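Carboxylesterase (Est-2) (Archaeoglobus fulgidus, PDB 5FRD) is an esterase of the alpha/beta-hydrolase family that probably hydrolyses carboxylic esters, and is seen to bind coenzyme A near its active site. Local coordinates at residues L2-I7 with H54-T59; V24-S29 with V38-A43; E74-T79 with P103-A108. All coordinates share one frame; numbering follows the deposited sequence.

Contact 1: L2-I7 with H54-T59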
loop_
_atom_site.group_PDB
_atom_site.type_symbol
_atom_site.label_atom_id
_atom_site.label_comp_id
_atom_site.label_asym_id
_atom_site.label_seq_id
_atom_site.Cartn_x
_atom_site.Cartn_y
_atom_site.Cartn_z
ATOM N N LEU A 2 -0.895 12.330 -15.815
ATOM C CA LEU A 2 0.156 11.471 -15.245
ATOM C C LEU A 2 1.293 11.243 -16.224
ATOM O O LEU A 2 1.101 11.263 -17.438
ATOM C CB LEU A 2 -0.386 10.124 -14.776
ATOM C CG LEU A 2 -1.487 10.223 -13.731
ATOM C CD1 LEU A 2 -1.733 8.832 -13.178
ATOM C CD2 LEU A 2 -1.167 11.197 -12.606
ATOM N N GLU A 3 2.475 11.027 -15.660
ATOM C CA GLU A 3 3.674 10.688 -16.409
ATOM C C GLU A 3 4.232 9.406 -15.836
ATOM O O GLU A 3 4.123 9.173 -14.613
ATOM C CB GLU A 3 4.757 11.777 -16.277
ATOM C CG GLU A 3 5.894 11.626 -17.284
ATOM C CD GLU A 3 7.183 12.385 -16.986
ATOM O OE1 GLU A 3 7.246 13.192 -16.046
ATOM O OE2 GLU A 3 8.147 12.142 -17.746
ATOM N N ARG A 4 4.819 8.593 -16.677
ATOM C CA ARG A 4 5.564 7.416 -16.252
ATOM C C ARG A 4 7.046 7.749 -16.338
ATOM O O ARG A 4 7.513 8.295 -17.347
ATOM C CB ARG A 4 5.238 6.212 -17.088
ATOM C CG ARG A 4 5.950 4.955 -16.604
ATOM C CD ARG A 4 5.492 3.697 -17.283
ATOM N NE ARG A 4 4.146 3.315 -16.896
ATOM C CZ ARG A 4 3.832 2.625 -15.796
ATOM N NH1 ARG A 4 4.764 2.307 -14.897
ATOM N NH2 ARG A 4 2.570 2.259 -15.572
ATOM N N VAL A 5 7.777 7.435 -15.279
ATOM C CA VAL A 5 9.231 7.682 -15.226
ATOM C C VAL A 5 9.938 6.413 -14.868
ATOM O O VAL A 5 9.336 5.439 -14.403
ATOM C CB VAL A 5 9.610 8.791 -14.243
ATOM C CG1 VAL A 5 8.980 10.107 -14.663
ATOM C CG2 VAL A 5 9.211 8.429 -12.818
ATOM N N PHE A 6 11.253 6.424 -15.072
ATOM C CA PHE A 6 12.102 5.278 -14.771
ATOM C C PHE A 6 13.328 5.769 -14.042
ATOM O O PHE A 6 13.886 6.792 -14.414
ATOM C CB PHE A 6 12.501 4.564 -16.065
ATOM C CG PHE A 6 11.335 3.951 -16.792
ATOM C CD1 PHE A 6 10.590 4.694 -17.689
ATOM C CD2 PHE A 6 10.961 2.644 -16.518
ATOM C CE1 PHE A 6 9.484 4.123 -18.332
ATOM C CE2 PHE A 6 9.865 2.077 -17.172
ATOM C CZ PHE A 6 9.143 2.826 -18.056
ATOM N N ILE A 7 13.746 4.993 -13.064
ATOM C CA ILE A 7 14.988 5.194 -12.301
ATOM C C ILE A 7 15.700 3.860 -12.218
ATOM O O ILE A 7 15.184 2.807 -12.611
ATOM C CB ILE A 7 14.711 5.746 -10.879
ATOM C CG1 ILE A 7 13.967 4.742 -10.015
ATOM C CG2 ILE A 7 13.991 7.077 -10.979
ATOM C CD1 ILE A 7 13.834 5.161 -8.579
ATOM N N HIS A 54 6.512 -6.069 -10.630
ATOM C CA HIS A 54 5.193 -5.504 -10.866
ATOM C C HIS A 54 5.281 -4.396 -11.897
ATOM O O HIS A 54 6.299 -3.713 -12.040
ATOM C CB HIS A 54 4.607 -4.950 -9.570
ATOM C CG HIS A 54 4.557 -5.947 -8.447
ATOM N ND1 HIS A 54 5.667 -6.311 -7.725
ATOM C CD2 HIS A 54 3.530 -6.644 -7.928
ATOM C CE1 HIS A 54 5.321 -7.203 -6.812
ATOM N NE2 HIS A 54 4.028 -7.408 -6.899
ATOM N N GLY A 55 4.177 -4.169 -12.599
ATOM C CA GLY A 55 4.083 -3.054 -13.553
ATOM C C GLY A 55 5.192 -3.071 -14.581
ATOM O O GLY A 55 5.475 -4.123 -15.172
ATOM N N GLN A 56 5.825 -1.919 -14.766
ATOM C CA GLN A 56 6.901 -1.786 -15.742
ATOM C C GLN A 56 8.296 -1.858 -15.130
ATOM O O GLN A 56 9.294 -1.523 -15.784
ATOM C CB GLN A 56 6.724 -0.511 -16.545
ATOM C CG GLN A 56 5.385 -0.459 -17.230
ATOM C CD GLN A 56 5.299 -1.418 -18.392
ATOM O OE1 GLN A 56 6.269 -1.631 -19.108
ATOM N NE2 GLN A 56 4.155 -2.065 -18.526
ATOM N N SER A 57 8.395 -2.266 -13.872
ATOM C CA SER A 57 9.670 -2.482 -13.236
ATOM C C SER A 57 10.283 -3.828 -13.648
ATOM O O SER A 57 9.583 -4.747 -14.048
ATOM C CB SER A 57 9.533 -2.356 -11.726
ATOM O OG SER A 57 9.245 -1.014 -11.399
ATOM N N ASP A 58 11.585 -3.922 -13.505
ATOM C CA ASP A 58 12.282 -5.175 -13.747
ATOM C C ASP A 58 11.850 -6.261 -12.766
ATOM O O ASP A 58 11.365 -6.015 -11.648
ATOM C CB ASP A 58 13.805 -5.009 -13.616
ATOM C CG ASP A 58 14.472 -4.400 -14.824
ATOM O OD1 ASP A 58 13.836 -4.229 -15.891
ATOM O OD2 ASP A 58 15.681 -4.065 -14.669
ATOM N N THR A 59 12.055 -7.499 -13.199
ATOM C CA THR A 59 11.907 -8.682 -12.360
ATOM C C THR A 59 13.224 -8.928 -11.619
ATOM O O THR A 59 14.308 -8.810 -12.197
ATOM C CB THR A 59 11.527 -9.876 -13.254
ATOM O OG1 THR A 59 10.218 -9.659 -13.800
ATOM C CG2 THR A 59 11.539 -11.203 -12.495
#
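Gln56 lays its aliphatic stem across one face of the Arg4 guanidinium, with CG 3.6 Å above that plane and displaced toward its rim. In the conformer described, one of two deposited for this glutamine, its CG is 3.7 Å from both NH1 and CZ of Arg4, while its CB is 3.8 Å from Arg4 NH1. The two side chains meet at about a right angle, and the guanidinium and amide planes differ by 67°. Arg4 starts extended, CG opposite the backbone N (chi1 -177°), and then bends at chi3, which carries the guanidinium under Gln56. Phe6 joins from the same strand: its CE2 edge lies 3.9 Å from the backbone O of Gln56, in the ring plane, though that oxygen takes its hydrogen bond from Lys13 NZ. Gln56 is held at the third position of a type II' turn, closed by Ser57 N to His54 O at 3.1 Å; Gly55 supplies the positive phi. Beyond the pair, Asp50 OD2 forms a salt bridge with Arg4 NH1 and accepts a hydrogen bond from Gln56 N, and Ser15 OG also bonds Arg4 NH1. Replacing Arg4 by an alanine would probably leave Asp50 without its cationic mate and the Gln56 stem without the flat surface beneath it. The direct touch between strand and turn is thus van der Waals packing at the surface, and a carboxylate shared by Arg4 and Gln56 adds a polar link.

Contact 2: V24-S29 with V38-A43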
loop_
_atom_site.group_PDB
_atom_site.type_symbol
_atom_site.label_atom_id
_atom_site.label_comp_id
_atom_site.label_asym_id
_atom_site.label_seq_id
_atom_site.Cartn_x
_atom_site.Cartn_y
_atom_site.Cartn_z
ATOM N N VAL A 24 4.658 13.003 -1.562
ATOM C CA VAL A 24 3.784 11.869 -1.257
ATOM C C VAL A 24 4.283 10.705 -2.104
ATOM O O VAL A 24 4.536 10.882 -3.300
ATOM C CB VAL A 24 2.293 12.162 -1.552
ATOM C CG1 VAL A 24 1.418 10.999 -1.078
ATOM C CG2 VAL A 24 1.845 13.427 -0.865
ATOM N N PHE A 25 4.446 9.548 -1.466
ATOM C CA PHE A 25 5.002 8.362 -2.083
ATOM C C PHE A 25 4.111 7.160 -1.780
ATOM O O PHE A 25 3.939 6.802 -0.600
ATOM C CB PHE A 25 6.437 8.130 -1.563
ATOM C CG PHE A 25 7.204 7.096 -2.345
ATOM C CD1 PHE A 25 7.941 7.449 -3.473
ATOM C CD2 PHE A 25 7.196 5.781 -1.952
ATOM C CE1 PHE A 25 8.636 6.485 -4.176
ATOM C CE2 PHE A 25 7.912 4.831 -2.668
ATOM C CZ PHE A 25 8.622 5.212 -3.767
ATOM N N TYR A 26 3.540 6.545 -2.830
ATOM C CA TYR A 26 2.547 5.500 -2.662
ATOM C C TYR A 26 3.116 4.137 -2.981
ATOM O O TYR A 26 3.808 3.985 -3.995
ATOM C CB TYR A 26 1.351 5.718 -3.604
ATOM C CG TYR A 26 0.693 7.070 -3.580
ATOM C CD1 TYR A 26 1.168 8.095 -4.359
ATOM C CD2 TYR A 26 -0.447 7.322 -2.820
ATOM C CE1 TYR A 26 0.554 9.331 -4.404
ATOM C CE2 TYR A 26 -1.039 8.574 -2.824
ATOM C CZ TYR A 26 -0.540 9.575 -3.605
ATOM O OH TYR A 26 -1.160 10.821 -3.622
ATOM N N ILE A 27 2.736 3.140 -2.185
ATOM C CA ILE A 27 3.203 1.766 -2.329
ATOM C C ILE A 27 1.980 0.822 -2.391
ATOM O O ILE A 27 1.213 0.702 -1.426
ATOM C CB ILE A 27 4.127 1.311 -1.175
ATOM C CG1 ILE A 27 5.188 2.381 -0.903
ATOM C CG2 ILE A 27 4.764 -0.011 -1.559
ATOM C CD1 ILE A 27 6.104 2.059 0.248
ATOM N N HIS A 28 1.835 0.182 -3.544
ATOM C CA HIS A 28 0.724 -0.713 -3.871
ATOM C C HIS A 28 0.748 -2.041 -3.139
ATOM O O HIS A 28 1.720 -2.402 -2.470
ATOM C CB HIS A 28 0.678 -0.972 -5.378
ATOM C CG HIS A 28 1.864 -1.705 -5.903
ATOM N ND1 HIS A 28 2.027 -3.065 -5.769
ATOM C CD2 HIS A 28 2.963 -1.257 -6.557
ATOM C CE1 HIS A 28 3.169 -3.425 -6.334
ATOM N NE2 HIS A 28 3.776 -2.341 -6.781
ATOM N N SER A 29 -0.331 -2.810 -3.323
ATOM C CA SER A 29 -0.545 -4.100 -2.702
ATOM C C SER A 29 -0.165 -5.286 -3.577
ATOM O O SER A 29 0.330 -5.137 -4.702
ATOM C CB SER A 29 -2.027 -4.164 -2.256
ATOM O OG SER A 29 -2.861 -3.948 -3.345
ATOM N N VAL A 38 -3.978 5.702 -9.329
ATOM C CA VAL A 38 -4.284 6.755 -10.316
ATOM C C VAL A 38 -5.208 7.860 -9.799
ATOM O O VAL A 38 -4.993 9.018 -10.095
ATOM C CB VAL A 38 -4.840 6.243 -11.665
ATOM C CG1 VAL A 38 -3.743 5.530 -12.439
ATOM C CG2 VAL A 38 -6.091 5.400 -11.501
ATOM N N ASN A 39 -6.222 7.496 -9.020
ATOM C CA ASN A 39 -7.157 8.519 -8.529
ATOM C C ASN A 39 -6.546 9.476 -7.524
ATOM O O ASN A 39 -6.963 10.633 -7.403
ATOM C CB ASN A 39 -8.400 7.878 -7.905
ATOM C CG ASN A 39 -9.148 7.006 -8.869
ATOM O OD1 ASN A 39 -9.732 7.501 -9.839
ATOM N ND2 ASN A 39 -9.120 5.704 -8.646
ATOM N N GLN A 40 -5.491 9.032 -6.825
ATOM C CA GLN A 40 -4.752 9.874 -5.912
ATOM C C GLN A 40 -3.680 10.689 -6.642
ATOM O O GLN A 40 -3.488 11.875 -6.376
ATOM C CB GLN A 40 -4.090 9.037 -4.806
ATOM C CG GLN A 40 -5.073 8.449 -3.804
ATOM C CD GLN A 40 -6.007 7.413 -4.402
ATOM O OE1 GLN A 40 -5.568 6.444 -5.001
ATOM N NE2 GLN A 40 -7.368 7.606 -4.218
ATOM N N LEU A 41 -3.020 10.054 -7.602
ATOM C CA LEU A 41 -1.955 10.720 -8.335
ATOM C C LEU A 41 -2.479 11.932 -9.080
ATOM O O LEU A 41 -1.817 12.964 -9.096
ATOM C CB LEU A 41 -1.261 9.766 -9.290
ATOM C CG LEU A 41 -0.411 8.709 -8.601
ATOM C CD1 LEU A 41 -0.159 7.568 -9.555
ATOM C CD2 LEU A 41 0.898 9.324 -8.108
ATOM N N THR A 42 -3.665 11.808 -9.663
ATOM C CA THR A 42 -4.258 12.891 -10.464
ATOM C C THR A 42 -4.794 14.028 -9.613
ATOM O O THR A 42 -4.804 15.175 -10.072
ATOM C CB THR A 42 -5.349 12.368 -11.420
ATOM O OG1 THR A 42 -6.368 11.717 -10.647
ATOM C CG2 THR A 42 -4.794 11.456 -12.468
ATOM N N ALA A 43 -5.217 13.746 -8.392
ATOM C CA ALA A 43 -5.826 14.759 -7.535
ATOM C C ALA A 43 -4.894 15.340 -6.509
ATOM O O ALA A 43 -4.889 16.537 -6.295
ATOM C CB ALA A 43 -7.069 14.185 -6.847
#
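Tyr26 points from its strand at the helix and meets two successive helical residues, both of which approach its ring obliquely. Near CD1 and CE1, Leu41 CD2 comes to 3.7 Å from Tyr26 CE1, the two side chains sliding past each other in opposite directions. Near CE2, CZ and OH, Gln40 brings its CB to 3.7 Å from Tyr26 CE2 and 3.6 Å from Tyr26 OH. The ring and the Gln40 amide planes are turned 59° apart, and the bend of Gln40 at chi2 (66°) turns the amide away from the ring, where NE2 bonds Asn239 OD1 and Met231 O. This packing belongs to the beta-alpha-beta unit of strand 24-27, helix 38-43 and strand 47-49, part of the alpha/beta-hydrolase fold; the tyrosine is one of the side chains through which the helix rests on the sheet. One face of the Tyr26 ring is covered by Val24 CG1, 3.5 Å above its plane and offset toward the rim, and the ring of Trp37 also meets it. The buried hydroxyl hydrogen-bonds the backbone O of Gly45, which ties the far end of the ring to the chain leading into strand 47-49.

Contact 3: E74-T79 with P103-A108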
loop_
_atom_site.group_PDB
_atom_site.type_symbol
_atom_site.label_atom_id
_atom_site.label_comp_id
_atom_site.label_asym_id
_atom_site.label_seq_id
_atom_site.Cartn_x
_atom_site.Cartn_y
_atom_site.Cartn_z
ATOM N N GLU A 74 15.035 3.532 -1.611
ATOM C CA GLU A 74 15.925 4.081 -2.616
ATOM C C GLU A 74 15.164 4.876 -3.651
ATOM O O GLU A 74 15.580 5.936 -4.101
ATOM C CB GLU A 74 16.734 2.969 -3.296
ATOM C CG GLU A 74 17.775 2.344 -2.390
ATOM C CD GLU A 74 18.874 3.329 -2.024
ATOM O OE1 GLU A 74 19.491 3.902 -2.933
ATOM O OE2 GLU A 74 19.079 3.575 -0.828
ATOM N N SER A 75 13.989 4.372 -4.032
ATOM C CA SER A 75 13.182 5.068 -5.021
ATOM C C SER A 75 12.591 6.383 -4.501
ATOM O O SER A 75 12.544 7.357 -5.215
ATOM C CB SER A 75 12.044 4.154 -5.506
ATOM O OG SER A 75 12.521 2.978 -6.133
ATOM N N LEU A 76 12.176 6.402 -3.242
ATOM C CA LEU A 76 11.715 7.597 -2.605
ATOM C C LEU A 76 12.839 8.638 -2.568
ATOM O O LEU A 76 12.664 9.769 -2.971
ATOM C CB LEU A 76 11.173 7.259 -1.204
ATOM C CG LEU A 76 10.451 8.320 -0.420
ATOM C CD1 LEU A 76 9.676 7.697 0.730
ATOM C CD2 LEU A 76 11.363 9.430 0.098
ATOM N N LYS A 77 14.001 8.212 -2.099
ATOM C CA LYS A 77 15.145 9.122 -2.025
ATOM C C LYS A 77 15.459 9.759 -3.382
ATOM O O LYS A 77 15.760 10.953 -3.450
ATOM C CB LYS A 77 16.377 8.382 -1.506
ATOM C CG LYS A 77 16.337 8.057 -0.033
ATOM C CD LYS A 77 17.472 7.100 0.330
ATOM C CE LYS A 77 17.429 6.700 1.789
ATOM N NZ LYS A 77 18.503 5.722 2.122
ATOM N N LYS A 78 15.353 8.979 -4.464
ATOM C CA LYS A 78 15.709 9.438 -5.825
ATOM C C LYS A 78 14.646 10.285 -6.502
ATOM O O LYS A 78 14.907 10.895 -7.538
ATOM C CB LYS A 78 16.032 8.238 -6.724
ATOM C CG LYS A 78 17.359 7.553 -6.384
ATOM C CD LYS A 78 17.521 6.238 -7.143
ATOM C CE LYS A 78 18.666 5.391 -6.617
ATOM N NZ LYS A 78 19.988 6.015 -6.883
ATOM N N THR A 79 13.424 10.303 -5.950
ATOM C CA THR A 79 12.338 11.029 -6.576
ATOM C C THR A 79 11.920 12.251 -5.785
ATOM O O THR A 79 11.915 13.361 -6.305
ATOM C CB THR A 79 11.120 10.097 -6.831
ATOM O OG1 THR A 79 10.760 9.440 -5.619
ATOM C CG2 THR A 79 11.414 9.091 -7.905
ATOM N N PRO A 103 13.806 6.144 8.998
ATOM C CA PRO A 103 12.801 7.071 9.532
ATOM C C PRO A 103 12.965 8.486 9.047
ATOM O O PRO A 103 11.992 9.212 8.924
ATOM C CB PRO A 103 12.993 6.971 11.049
ATOM C CG PRO A 103 14.403 6.462 11.199
ATOM C CD PRO A 103 14.634 5.541 10.061
ATOM N N GLU A 104 14.188 8.874 8.709
ATOM C CA GLU A 104 14.513 10.211 8.284
ATOM C C GLU A 104 13.813 10.649 6.993
ATOM O O GLU A 104 13.607 11.825 6.752
ATOM C CB GLU A 104 16.052 10.325 8.144
ATOM C CG GLU A 104 16.713 9.505 7.019
ATOM C CD GLU A 104 16.948 8.023 7.333
ATOM O OE1 GLU A 104 16.787 7.583 8.508
ATOM O OE2 GLU A 104 17.316 7.293 6.375
ATOM N N ILE A 105 13.467 9.665 6.152
ATOM C CA ILE A 105 12.841 9.988 4.862
ATOM C C ILE A 105 11.308 10.021 4.924
ATOM O O ILE A 105 10.704 10.364 3.934
ATOM C CB ILE A 105 13.320 9.093 3.683
ATOM C CG1 ILE A 105 12.793 7.678 3.775
ATOM C CG2 ILE A 105 14.862 9.122 3.568
ATOM C CD1 ILE A 105 13.247 6.733 2.679
ATOM N N CYS A 106 10.745 9.689 6.090
ATOM C CA CYS A 106 9.296 9.659 6.301
ATOM C C CYS A 106 8.828 10.888 7.029
ATOM O O CYS A 106 9.181 11.104 8.212
ATOM C CB CYS A 106 8.923 8.478 7.132
ATOM S SG CYS A 106 9.327 6.942 6.347
ATOM N N LEU A 107 8.057 11.712 6.355
ATOM C CA LEU A 107 7.449 12.860 6.974
ATOM C C LEU A 107 6.218 12.447 7.779
ATOM O O LEU A 107 5.860 13.077 8.789
ATOM C CB LEU A 107 7.009 13.877 5.946
ATOM C CG LEU A 107 8.082 14.363 4.960
ATOM C CD1 LEU A 107 7.444 15.276 3.946
ATOM C CD2 LEU A 107 9.208 15.059 5.730
ATOM N N ALA A 108 5.572 11.374 7.329
ATOM C CA ALA A 108 4.342 10.868 7.956
ATOM C C ALA A 108 4.030 9.541 7.281
ATOM O O ALA A 108 4.607 9.215 6.252
ATOM C CB ALA A 108 3.183 11.823 7.749
#
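In the alpha/beta-hydrolase fold of this enzyme, the C-terminal part of helix 65-79 packs against the short 3-10 turn 103-105 that leads into strand 106-112. Ile105, the last residue of that turn, carries the second side of the contact and receives two consecutive helix residues on different branches. Leu76 comes in obliquely: its CD2 is 4.1 Å from Ile105 CB and 4.0 Å from the backbone O of Ile105, and its CD1 is 4.2 Å from Ile105 CD1. Lys77 uses its hydrocarbon chain instead. In the conformer described, one of two deposited, the chain is extended beyond CG and runs across Ile105 at about a right angle, with CG and CE of Lys77 each 4.0 Å from Ile105 CG2. In Ile105, CG1 sits between the backbone N and the carbonyl carbon (chi1 72°) and CG2 beside the N, an orientation that turns the ethyl branch to the leucine and the lone methyl to the lysine. The ammonium of Lys77 lies beyond the packing, where NZ makes a long salt bridge, 3.7 Å, to Glu74 OE2 nearly one turn earlier in the helix. The 3-10 turn itself is held by Cys106 N to Pro103 O at 3.1 Å. Around this site the pieces of the fold converge: Ile105 also touches Leu98 of helix 90-101, its backbone pairs with Ala83 of strand 83-88, and Leu76 touches Val85 of that strand, while elsewhere on the helix Ser75 packs on Val9 of strand 3-9.

From the N terminus, contact 1 opens first: strand 3-9 meets the turn after strand 47-49, closing a loop of 46 residues. Contact 2 falls wholly within that loop, its own shorter closure joining strand 24-27 to helix 38-43. Leu2 packs on this helix at Val38, Leu41 and Thr42, and the rings of His54 and His28 also meet, which binds the two contacts directly. Contact 3 follows in series, bringing the end of helix 65-79 to the turn before strand 106-112. The same helix touches both earlier contacts, through Ser75 against Ile7 and Leu76 against Phe25. All three contacts reach the one mixed sheet.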